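Local coordinates for protein beta-agarase (PDB 6AII) that breaks down agarose as a beta-agarase of glycoside hydrolase family GH16, releasing neoagarobiose, at residues F31-P36 with T42-K47; N50-S55 with K281-I286; L175-F180 with R239-K244. One frame throughout, in Å; residues are numbered along the deposited sequence. Where two conformers were deposited one is given.

All three contacts reach the large mixed sheet, at well-separated places. Contacts 1 and 2 follow one another along the chain, with centres 14 Å apart, and they touch: the backbone N of Thr42 probably hydrogen-bonds OD1 of Asn50 at 2.9 Å, tying the hairpin of contact 1 to the loop that opens contact 2. Contact 3 lies across the chain's centre from contact 1, about 32 Å between centres; its centre is about 22 Å from that of contact 2. Contact 1 includes a calcium ligand on the outside of the fold. Contact 2 lies on the face of the sheet that in GH16 relatives forms the substrate cleft, and contact 3 lies between the two sheets.

Contact 1 of 3, residues F31-P36 with T42-K47; sequences FNYDFP and TYIAGK. With CA (calcium ion), chain B.
Phe35 lays its ring flat against Ile44, and this is the tight half of the contact. Ile44 CG1 sits 3.7 Å from the centroid of the Phe35 ring and only 12° off its normal, a CH-pi contact made almost squarely over one face. Ile44 CD1 reaches the same ring at CD2, while Thr42 CG2 meets it obliquely at CZ, 3.7 Å away. With CG opposite its own backbone N (chi1 -177°), Phe35 swings its ring out over the strand 43-44 hairpin. A serine here would probably leave Ile44 CG1 and CD1 and Thr42 CG2 without the ring they pack on, opening a gap between loop and hairpin.

The looser half lies at the turn. Tyr33 brings its phenol end to Ile44 CG2, which stands at the ring edge 3.8 Å from CE1, and to the solvent-exposed Ala45, whose CB is 3.4 Å from Tyr33 OH. Ala45 occupies the third position of a type II turn from Tyr43 to Gly46, closed by Gly46 N to Tyr43 O at 3.0 Å.

Just before Tyr33, Asn32 holds the calcium ion through OD1 at 2.5 Å, and water 1 is another ligand. Nearby Asp30 also binds the metal, as do Asp5, Gly74 and Asp316, which fasten the start of this loop to distant parts of the chain, including strand 312-325. Farther on, Phe35 is joined to Val71 of strand 69-72 by backbone hydrogen bonding. No hydrogen bond joins residues 31-36 to residues 42-47: the two meet through carbon surfaces, the Tyr33 and Thr42 hydroxyls being bonded to Asp29 and Glu40, which implies that shape fit, the calcium ion and backbone pairing together hold the loop in place.

Contact 2 of 3, residues N50-S55 with K281-I286; sequences NFWHNS and KLIINI
Trp52 and His53 meet Ile283 in a small apolar contact, where the loop after strand 48-49 leans over strand 280-287 of the mixed sheet. No hydrogen bond crosses it. The meeting point is a single methyl: Ile283 CD1 lies 3.9 Å from Trp52 CZ3, approaching the indole obliquely, and it stands near the plane of the His53 imidazole, at its edge, 4.3 Å from CD2. Ile283 presents this methyl because CG1 stands opposite the carbonyl carbon (chi1 -55°) and the chain then runs on extended to CD1.

The sheet belongs to the beta-jelly roll of family GH16, whose concave face forms the substrate cleft in relatives. Ile283 is on that face beside Trp136, whereas Leu282 and Ile284 turn the other way, on to strand 312-325 of the second sheet.

Within the loop, His53 NE2 sits 3.2 Å above the plane of the Trp52 ring, offset toward its rim; the two rings lie against each other, and Ile283 CD1 meets both. Trp56 meets the Trp52 indole edge-to-face, and Trp64 meets it with planes at about 30°. Farther along the strand, Asn285 OD1 accepts a hydrogen bond from Trp136 NE1.

Contact 3 of 3, residues L175-F180 with R239-K244; sequences LSHHVF and RTLSGK
Leu175 and Arg239 are the nearest CA pair between residues 175-180 and 239-244, 8.2 Å apart, and the two segments share no direct hydrogen bond; side chains meet, and one water links the Leu175 carbonyl to Arg239. The side chains of Leu175 and Arg239 run alongside each other in opposite senses. The arginine offers its aliphatic part: CD lies 4.0 Å from Leu175 CB, with Leu175 CD1 scarcely farther. Arg239 is stretched out as far as NE, which carries the guanidinium across toward the other strand.

Water 2 bridges the polar groups there. It donates to Leu175 O at 2.9 Å and accepts from Arg239 NE at 2.8 Å, so a buried carbonyl and a buried N-H are both satisfied without touching each other. Arg239 NH1 is bonded to Tyr200 O, which helps fix the guanidinium at its far end.

Two residues on, Leu241 points its CD2 methyl at the edge of the His177 imidazole, 3.8 Å from CE1 and close to the ring plane. His177 takes the chi1 position between backbone N and carbonyl carbon (75°), and its NE2 is hydrogen-bonded to Leu265 O, which helps fix the ring's rotation; the neighbouring ND1-CE1 edge receives the leucine methyl.

Ser176 and His178 turn from this interior and touch strand 144-151, whose sequence matches the EXDXXE signature of GH16 enzymes. One strand is from the mixed sheet, the other from the antiparallel sheet, and such face-to-face packing of two sheets is the core of the GH16 beta-jelly roll.

Contact 1 of 3, residues F31-P36 with T42-K47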
loop_
_atom_site.group_PDB
_atom_site.type_symbol
_atom_site.label_atom_id
_atom_site.label_comp_id
_atom_site.label_asym_id
_atom_site.label_seq_id
_atom_site.Cartn_x
_atom_site.Cartn_y
_atom_site.Cartn_z
ATOM N N PHE A 31 9.273 -14.638 4.117
ATOM C CA PHE A 31 8.285 -15.019 5.141
ATOM C C PHE A 31 8.033 -16.535 5.249
ATOM O O PHE A 31 6.890 -16.982 5.383
ATOM C CB PHE A 31 6.963 -14.270 4.859
ATOM C CG PHE A 31 7.112 -12.798 5.071
ATOM C CD1 PHE A 31 7.487 -12.332 6.312
ATOM C CD2 PHE A 31 6.922 -11.879 4.047
ATOM C CE1 PHE A 31 7.634 -10.979 6.554
ATOM C CE2 PHE A 31 7.063 -10.528 4.288
ATOM C CZ PHE A 31 7.422 -10.079 5.536
ATOM N N ASN A 32 9.113 -17.306 5.194
ATOM C CA ASN A 32 8.971 -18.768 5.186
ATOM C C ASN A 32 9.387 -19.323 6.547
ATOM O O ASN A 32 9.907 -20.441 6.661
ATOM C CB ASN A 32 9.682 -19.371 3.977
ATOM C CG ASN A 32 9.117 -18.883 2.644
ATOM O OD1 ASN A 32 7.902 -18.624 2.463
ATOM N ND2 ASN A 32 9.998 -18.830 1.666
ATOM N N TYR A 33 9.165 -18.538 7.587
ATOM C CA TYR A 33 9.401 -18.926 8.972
ATOM C C TYR A 33 8.101 -18.713 9.757
ATOM O O TYR A 33 7.166 -18.059 9.255
ATOM C CB TYR A 33 10.534 -18.112 9.592
ATOM C CG TYR A 33 10.354 -16.619 9.411
ATOM C CD1 TYR A 33 9.574 -15.872 10.262
ATOM C CD2 TYR A 33 10.865 -15.971 8.295
ATOM C CE1 TYR A 33 9.386 -14.504 10.090
ATOM C CE2 TYR A 33 10.684 -14.610 8.112
ATOM C CZ TYR A 33 9.921 -13.869 8.995
ATOM O OH TYR A 33 9.748 -12.534 8.811
ATOM N N ASP A 34 8.063 -19.284 10.966
ATOM C CA ASP A 34 6.898 -19.173 11.864
ATOM C C ASP A 34 7.155 -17.994 12.815
ATOM O O ASP A 34 8.187 -17.887 13.523
ATOM C CB ASP A 34 6.605 -20.463 12.628
ATOM C CG ASP A 34 5.976 -21.556 11.783
ATOM O OD1 ASP A 34 5.349 -21.231 10.771
ATOM O OD2 ASP A 34 6.048 -22.723 12.191
ATOM N N PHE A 35 6.173 -17.083 12.878
ATOM C CA PHE A 35 6.105 -16.049 13.902
ATOM C C PHE A 35 4.685 -16.052 14.441
ATOM O O PHE A 35 3.771 -15.473 13.829
ATOM C CB PHE A 35 6.492 -14.645 13.423
ATOM C CG PHE A 35 6.463 -13.638 14.538
ATOM C CD1 PHE A 35 7.528 -13.493 15.416
ATOM C CD2 PHE A 35 5.357 -12.825 14.726
ATOM C CE1 PHE A 35 7.442 -12.605 16.477
ATOM C CE2 PHE A 35 5.266 -11.963 15.817
ATOM C CZ PHE A 35 6.324 -11.825 16.672
ATOM N N PRO A 36 4.453 -16.726 15.589
ATOM C CA PRO A 36 3.122 -16.717 16.105
ATOM C C PRO A 36 2.664 -15.324 16.539
ATOM O O PRO A 36 3.464 -14.533 16.924
ATOM C CB PRO A 36 3.160 -17.628 17.360
ATOM C CG PRO A 36 4.368 -18.489 17.118
ATOM C CD PRO A 36 5.334 -17.637 16.345
ATOM N N THR A 42 7.168 -6.157 18.650
ATOM C CA THR A 42 8.259 -7.025 18.244
ATOM C C THR A 42 8.671 -6.604 16.841
ATOM O O THR A 42 7.774 -6.356 16.044
ATOM C CB THR A 42 7.792 -8.494 18.173
ATOM O OG1 THR A 42 7.147 -8.922 19.382
ATOM C CG2 THR A 42 8.925 -9.434 17.855
ATOM N N TYR A 43 9.966 -6.517 16.565
ATOM C CA TYR A 43 10.443 -6.484 15.166
ATOM C C TYR A 43 10.613 -7.912 14.661
ATOM O O TYR A 43 11.608 -8.596 14.987
ATOM C CB TYR A 43 11.758 -5.706 14.968
ATOM C CG TYR A 43 11.585 -4.205 14.928
ATOM C CD1 TYR A 43 11.192 -3.566 13.764
ATOM C CD2 TYR A 43 11.735 -3.433 16.065
ATOM C CE1 TYR A 43 10.977 -2.204 13.714
ATOM C CE2 TYR A 43 11.514 -2.058 16.036
ATOM C CZ TYR A 43 11.155 -1.443 14.850
ATOM O OH TYR A 43 10.914 -0.107 14.718
ATOM N N ILE A 44 9.659 -8.351 13.829
ATOM C CA ILE A 44 9.652 -9.699 13.278
ATOM C C ILE A 44 10.859 -9.811 12.358
ATOM O O ILE A 44 11.089 -8.993 11.472
ATOM C CB ILE A 44 8.330 -10.004 12.559
ATOM C CG1 ILE A 44 7.123 -9.810 13.451
ATOM C CG2 ILE A 44 8.339 -11.378 11.949
ATOM C CD1 ILE A 44 5.786 -9.752 12.755
ATOM N N ALA A 45 11.666 -10.847 12.636
ATOM C CA ALA A 45 12.883 -11.152 11.903
ATOM C C ALA A 45 13.886 -10.017 11.990
ATOM O O ALA A 45 14.747 -9.898 11.120
ATOM C CB ALA A 45 12.573 -11.487 10.453
ATOM N N GLY A 46 13.730 -9.138 12.972
ATOM C CA GLY A 46 14.522 -7.953 13.073
ATOM C C GLY A 46 14.185 -6.880 12.039
ATOM O O GLY A 46 14.882 -5.853 11.958
ATOM N N LYS A 47 13.092 -7.049 11.273
ATOM C CA LYS A 47 12.818 -6.177 10.145
ATOM C C LYS A 47 11.427 -5.506 10.141
ATOM O O LYS A 47 11.300 -4.455 9.536
ATOM C CB LYS A 47 12.891 -6.970 8.841
ATOM C CG LYS A 47 14.260 -7.521 8.500
ATOM C CD LYS A 47 14.290 -8.379 7.249
ATOM C CE LYS A 47 15.678 -8.955 7.034
ATOM N NZ LYS A 47 15.690 -9.901 5.889
HETATM CA CA CA B . 6.703 -16.854 1.111
HETATM O O HOH W 1 5.960 -19.114 0.295
#

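Contact 2 of 3, residues N50-S55 with K281-I286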
loop_
_atom_site.group_PDB
_atom_site.type_symbol
_atom_site.label_atom_id
_atom_site.label_comp_id
_atom_site.label_asym_id
_atom_site.label_seq_id
_atom_site.Cartn_x
_atom_site.Cartn_y
_atom_site.Cartn_z
ATOM N N ASN A 50 5.447 -5.212 14.338
ATOM C CA ASN A 50 4.047 -5.668 14.389
ATOM C C ASN A 50 3.067 -4.596 14.864
ATOM O O ASN A 50 2.067 -4.949 15.471
ATOM C CB ASN A 50 3.881 -6.943 15.177
ATOM C CG ASN A 50 4.252 -6.850 16.647
ATOM O OD1 ASN A 50 4.787 -5.818 17.060
ATOM N ND2 ASN A 50 3.935 -7.904 17.404
ATOM N N PHE A 51 3.315 -3.363 14.536
ATOM C CA PHE A 51 2.389 -2.329 14.829
ATOM C C PHE A 51 2.659 -1.115 13.959
ATOM O O PHE A 51 3.666 -1.025 13.252
ATOM C CB PHE A 51 2.501 -1.937 16.318
ATOM C CG PHE A 51 1.212 -1.376 16.870
ATOM C CD1 PHE A 51 0.122 -2.216 17.083
ATOM C CD2 PHE A 51 1.075 -0.029 17.136
ATOM C CE1 PHE A 51 -1.088 -1.701 17.546
ATOM C CE2 PHE A 51 -0.147 0.490 17.582
ATOM C CZ PHE A 51 -1.193 -0.354 17.848
ATOM N N TRP A 52 1.803 -0.083 14.116
ATOM C CA TRP A 52 2.021 1.255 13.616
ATOM C C TRP A 52 3.252 1.882 14.294
ATOM O O TRP A 52 3.689 1.343 15.292
ATOM C CB TRP A 52 0.726 2.030 13.878
ATOM C CG TRP A 52 0.722 3.482 13.561
ATOM C CD1 TRP A 52 0.553 4.541 14.426
ATOM C CD2 TRP A 52 0.716 4.044 12.249
ATOM N NE1 TRP A 52 0.554 5.724 13.727
ATOM C CE2 TRP A 52 0.628 5.447 12.394
ATOM C CE3 TRP A 52 0.815 3.503 10.966
ATOM C CZ2 TRP A 52 0.590 6.318 11.305
ATOM C CZ3 TRP A 52 0.828 4.378 9.896
ATOM C CH2 TRP A 52 0.713 5.754 10.059
ATOM N N HIS A 53 3.713 3.012 13.785
ATOM C CA HIS A 53 4.982 3.563 14.245
ATOM C C HIS A 53 4.812 4.327 15.572
ATOM O O HIS A 53 5.821 4.756 16.124
ATOM C CB HIS A 53 5.685 4.278 13.083
ATOM C CG HIS A 53 4.922 5.391 12.489
ATOM N ND1 HIS A 53 4.711 6.567 13.175
ATOM C CD2 HIS A 53 4.315 5.513 11.291
ATOM C CE1 HIS A 53 4.010 7.393 12.411
ATOM N NE2 HIS A 53 3.771 6.770 11.249
ATOM N N ASN A 54 3.612 4.430 16.128
ATOM C CA ASN A 54 3.384 4.922 17.512
ATOM C C ASN A 54 2.157 4.209 18.087
ATOM O O ASN A 54 1.684 3.201 17.495
ATOM C CB ASN A 54 3.359 6.460 17.528
ATOM C CG ASN A 54 2.226 7.028 16.703
ATOM O OD1 ASN A 54 1.082 6.557 16.816
ATOM N ND2 ASN A 54 2.534 7.983 15.837
ATOM N N SER A 55 1.601 4.671 19.233
ATOM C CA SER A 55 0.634 3.876 19.917
ATOM C C SER A 55 -0.786 4.096 19.330
ATOM O O SER A 55 -1.693 3.364 19.689
ATOM C CB SER A 55 0.648 4.163 21.405
ATOM O OG SER A 55 0.264 5.498 21.613
ATOM N N LYS A 281 10.083 4.602 5.260
ATOM C CA LYS A 281 9.791 3.258 5.803
ATOM C C LYS A 281 8.653 2.667 4.947
ATOM O O LYS A 281 7.858 3.455 4.422
ATOM C CB LYS A 281 9.346 3.280 7.257
ATOM C CG LYS A 281 10.479 3.667 8.218
ATOM C CD LYS A 281 10.040 3.706 9.647
ATOM C CE LYS A 281 11.210 4.060 10.553
ATOM N NZ LYS A 281 10.762 3.954 11.964
ATOM N N LEU A 282 8.622 1.339 4.864
ATOM C CA LEU A 282 7.532 0.628 4.195
ATOM C C LEU A 282 6.492 0.280 5.264
ATOM O O LEU A 282 6.799 -0.234 6.349
ATOM C CB LEU A 282 8.116 -0.612 3.511
ATOM C CG LEU A 282 7.100 -1.537 2.836
ATOM C CD1 LEU A 282 6.467 -0.858 1.651
ATOM C CD2 LEU A 282 7.808 -2.818 2.414
ATOM N N ILE A 283 5.206 0.493 4.915
ATOM C CA ILE A 283 4.107 0.182 5.750
ATOM C C ILE A 283 3.186 -0.768 4.965
ATOM O O ILE A 283 2.867 -0.484 3.797
ATOM C CB ILE A 283 3.373 1.488 6.178
ATOM C CG1 ILE A 283 4.369 2.458 6.844
ATOM C CG2 ILE A 283 2.172 1.180 7.065
ATOM C CD1 ILE A 283 3.778 3.691 7.467
ATOM N N ILE A 284 2.779 -1.847 5.604
ATOM C CA ILE A 284 1.744 -2.744 5.036
ATOM C C ILE A 284 0.667 -2.908 6.109
ATOM O O ILE A 284 0.951 -3.254 7.242
ATOM C CB ILE A 284 2.297 -4.103 4.631
ATOM C CG1 ILE A 284 3.511 -3.917 3.721
ATOM C CG2 ILE A 284 1.167 -4.893 3.977
ATOM C CD1 ILE A 284 3.972 -5.207 3.082
ATOM N N ASN A 285 -0.562 -2.579 5.750
ATOM C CA ASN A 285 -1.584 -2.622 6.770
ATOM C C ASN A 285 -2.966 -2.820 6.152
ATOM O O ASN A 285 -3.184 -2.662 4.930
ATOM C CB ASN A 285 -1.626 -1.345 7.630
ATOM C CG ASN A 285 -2.329 -0.188 6.940
ATOM O OD1 ASN A 285 -1.775 0.448 6.067
ATOM N ND2 ASN A 285 -3.561 0.120 7.301
ATOM N N ILE A 286 -3.912 -3.117 7.048
ATOM C CA ILE A 286 -5.312 -3.126 6.698
ATOM C C ILE A 286 -6.031 -2.117 7.606
ATOM O O ILE A 286 -5.529 -1.787 8.680
ATOM C CB ILE A 286 -5.963 -4.512 6.807
ATOM C CG1 ILE A 286 -6.009 -5.032 8.248
ATOM C CG2 ILE A 286 -5.247 -5.482 5.830
ATOM C CD1 ILE A 286 -6.614 -6.430 8.441
#

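Contact 3 of 3, residues L175-F180 with R239-K244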
loop_
_atom_site.group_PDB
_atom_site.type_symbol
_atom_site.label_atom_id
_atom_site.label_comp_id
_atom_site.label_asym_id
_atom_site.label_seq_id
_atom_site.Cartn_x
_atom_site.Cartn_y
_atom_site.Cartn_z
ATOM N N LEU A 175 -2.749 4.184 -7.352
ATOM C CA LEU A 175 -1.317 4.338 -7.599
ATOM C C LEU A 175 -1.048 5.844 -7.445
ATOM O O LEU A 175 -1.496 6.620 -8.295
ATOM C CB LEU A 175 -0.952 3.867 -9.017
ATOM C CG LEU A 175 -1.401 2.463 -9.364
ATOM C CD1 LEU A 175 -1.099 2.202 -10.850
ATOM C CD2 LEU A 175 -0.714 1.420 -8.445
ATOM N N SER A 176 -0.367 6.197 -6.383
ATOM C CA SER A 176 -0.287 7.619 -6.061
ATOM C C SER A 176 0.897 7.901 -5.148
ATOM O O SER A 176 1.749 7.034 -4.881
ATOM C CB SER A 176 -1.614 8.060 -5.401
ATOM O OG SER A 176 -1.695 9.476 -5.479
ATOM N N HIS A 177 0.987 9.141 -4.712
ATOM C CA HIS A 177 1.992 9.597 -3.734
ATOM C C HIS A 177 1.480 10.921 -3.165
ATOM O O HIS A 177 0.575 11.515 -3.762
ATOM C CB HIS A 177 3.339 9.749 -4.426
ATOM C CG HIS A 177 3.442 10.970 -5.289
ATOM N ND1 HIS A 177 2.977 11.020 -6.580
ATOM C CD2 HIS A 177 3.860 12.243 -4.972
ATOM C CE1 HIS A 177 3.183 12.222 -7.091
ATOM N NE2 HIS A 177 3.698 13.032 -6.078
ATOM N N HIS A 178 2.087 11.393 -2.066
ATOM C CA HIS A 178 1.651 12.681 -1.451
ATOM C C HIS A 178 2.903 13.472 -1.075
ATOM O O HIS A 178 3.880 12.853 -0.632
ATOM C CB HIS A 178 0.828 12.474 -0.185
ATOM C CG HIS A 178 -0.467 11.754 -0.370
ATOM N ND1 HIS A 178 -1.648 12.417 -0.249
ATOM C CD2 HIS A 178 -0.749 10.447 -0.627
ATOM C CE1 HIS A 178 -2.649 11.558 -0.423
ATOM N NE2 HIS A 178 -2.120 10.324 -0.672
ATOM N N VAL A 179 2.806 14.777 -1.278
ATOM C CA VAL A 179 3.720 15.670 -0.574
ATOM C C VAL A 179 2.872 16.688 0.190
ATOM O O VAL A 179 1.917 17.279 -0.320
ATOM C CB VAL A 179 4.744 16.338 -1.506
ATOM C CG1 VAL A 179 5.748 15.337 -2.041
ATOM C CG2 VAL A 179 4.104 17.093 -2.661
ATOM N N PHE A 180 3.260 16.844 1.449
ATOM C CA PHE A 180 2.567 17.652 2.375
ATOM C C PHE A 180 3.314 18.978 2.588
ATOM O O PHE A 180 4.459 19.124 2.199
ATOM C CB PHE A 180 2.423 16.927 3.711
ATOM C CG PHE A 180 1.605 15.649 3.612
ATOM C CD1 PHE A 180 0.228 15.687 3.677
ATOM C CD2 PHE A 180 2.231 14.418 3.416
ATOM C CE1 PHE A 180 -0.529 14.532 3.578
ATOM C CE2 PHE A 180 1.467 13.262 3.320
ATOM C CZ PHE A 180 0.087 13.330 3.365
ATOM N N ARG A 239 2.335 2.561 -15.196
ATOM C CA ARG A 239 2.182 4.001 -15.008
ATOM C C ARG A 239 3.558 4.587 -14.737
ATOM O O ARG A 239 4.367 3.964 -13.995
ATOM C CB ARG A 239 1.320 4.287 -13.772
ATOM C CG ARG A 239 1.075 5.756 -13.422
ATOM C CD ARG A 239 -0.031 5.853 -12.383
ATOM N NE ARG A 239 -0.406 7.250 -12.169
ATOM C CZ ARG A 239 -1.133 8.007 -12.990
ATOM N NH1 ARG A 239 -1.732 7.474 -14.047
ATOM N NH2 ARG A 239 -1.301 9.290 -12.671
ATOM N N THR A 240 3.816 5.751 -15.305
ATOM C CA THR A 240 5.058 6.528 -15.003
ATOM C C THR A 240 4.643 7.982 -14.752
ATOM O O THR A 240 3.805 8.527 -15.493
ATOM C CB THR A 240 6.022 6.529 -16.185
ATOM O OG1 THR A 240 6.562 5.202 -16.271
ATOM C CG2 THR A 240 7.160 7.516 -15.992
ATOM N N LEU A 241 5.210 8.596 -13.737
ATOM C CA LEU A 241 5.189 10.070 -13.568
ATOM C C LEU A 241 6.662 10.522 -13.678
ATOM O O LEU A 241 7.498 9.970 -13.011
ATOM C CB LEU A 241 4.656 10.447 -12.193
ATOM C CG LEU A 241 3.136 10.583 -12.057
ATOM C CD1 LEU A 241 2.463 9.268 -12.301
ATOM C CD2 LEU A 241 2.691 11.149 -10.713
ATOM N N SER A 242 6.897 11.504 -14.550
ATOM C CA SER A 242 8.289 11.937 -14.835
ATOM C C SER A 242 8.306 13.445 -15.091
ATOM O O SER A 242 7.946 13.868 -16.191
ATOM C CB SER A 242 8.857 11.212 -16.010
ATOM O OG SER A 242 10.283 11.371 -15.980
ATOM N N GLY A 243 8.667 14.213 -14.077
ATOM C CA GLY A 243 8.673 15.722 -14.237
ATOM C C GLY A 243 7.290 16.283 -14.489
ATOM O O GLY A 243 6.419 16.164 -13.628
ATOM N N LYS A 244 7.068 16.826 -15.706
ATOM C CA LYS A 244 5.796 17.395 -16.039
ATOM C C LYS A 244 4.980 16.421 -16.878
ATOM O O LYS A 244 3.842 16.748 -17.255
ATOM C CB LYS A 244 5.963 18.702 -16.832
ATOM C CG LYS A 244 6.721 19.770 -16.073
ATOM C CD LYS A 244 6.700 21.082 -16.857
ATOM C CE LYS A 244 7.365 22.162 -16.043
ATOM N NZ LYS A 244 7.208 23.477 -16.712
HETATM O O HOH W 2 -0.003 8.581 -9.730
#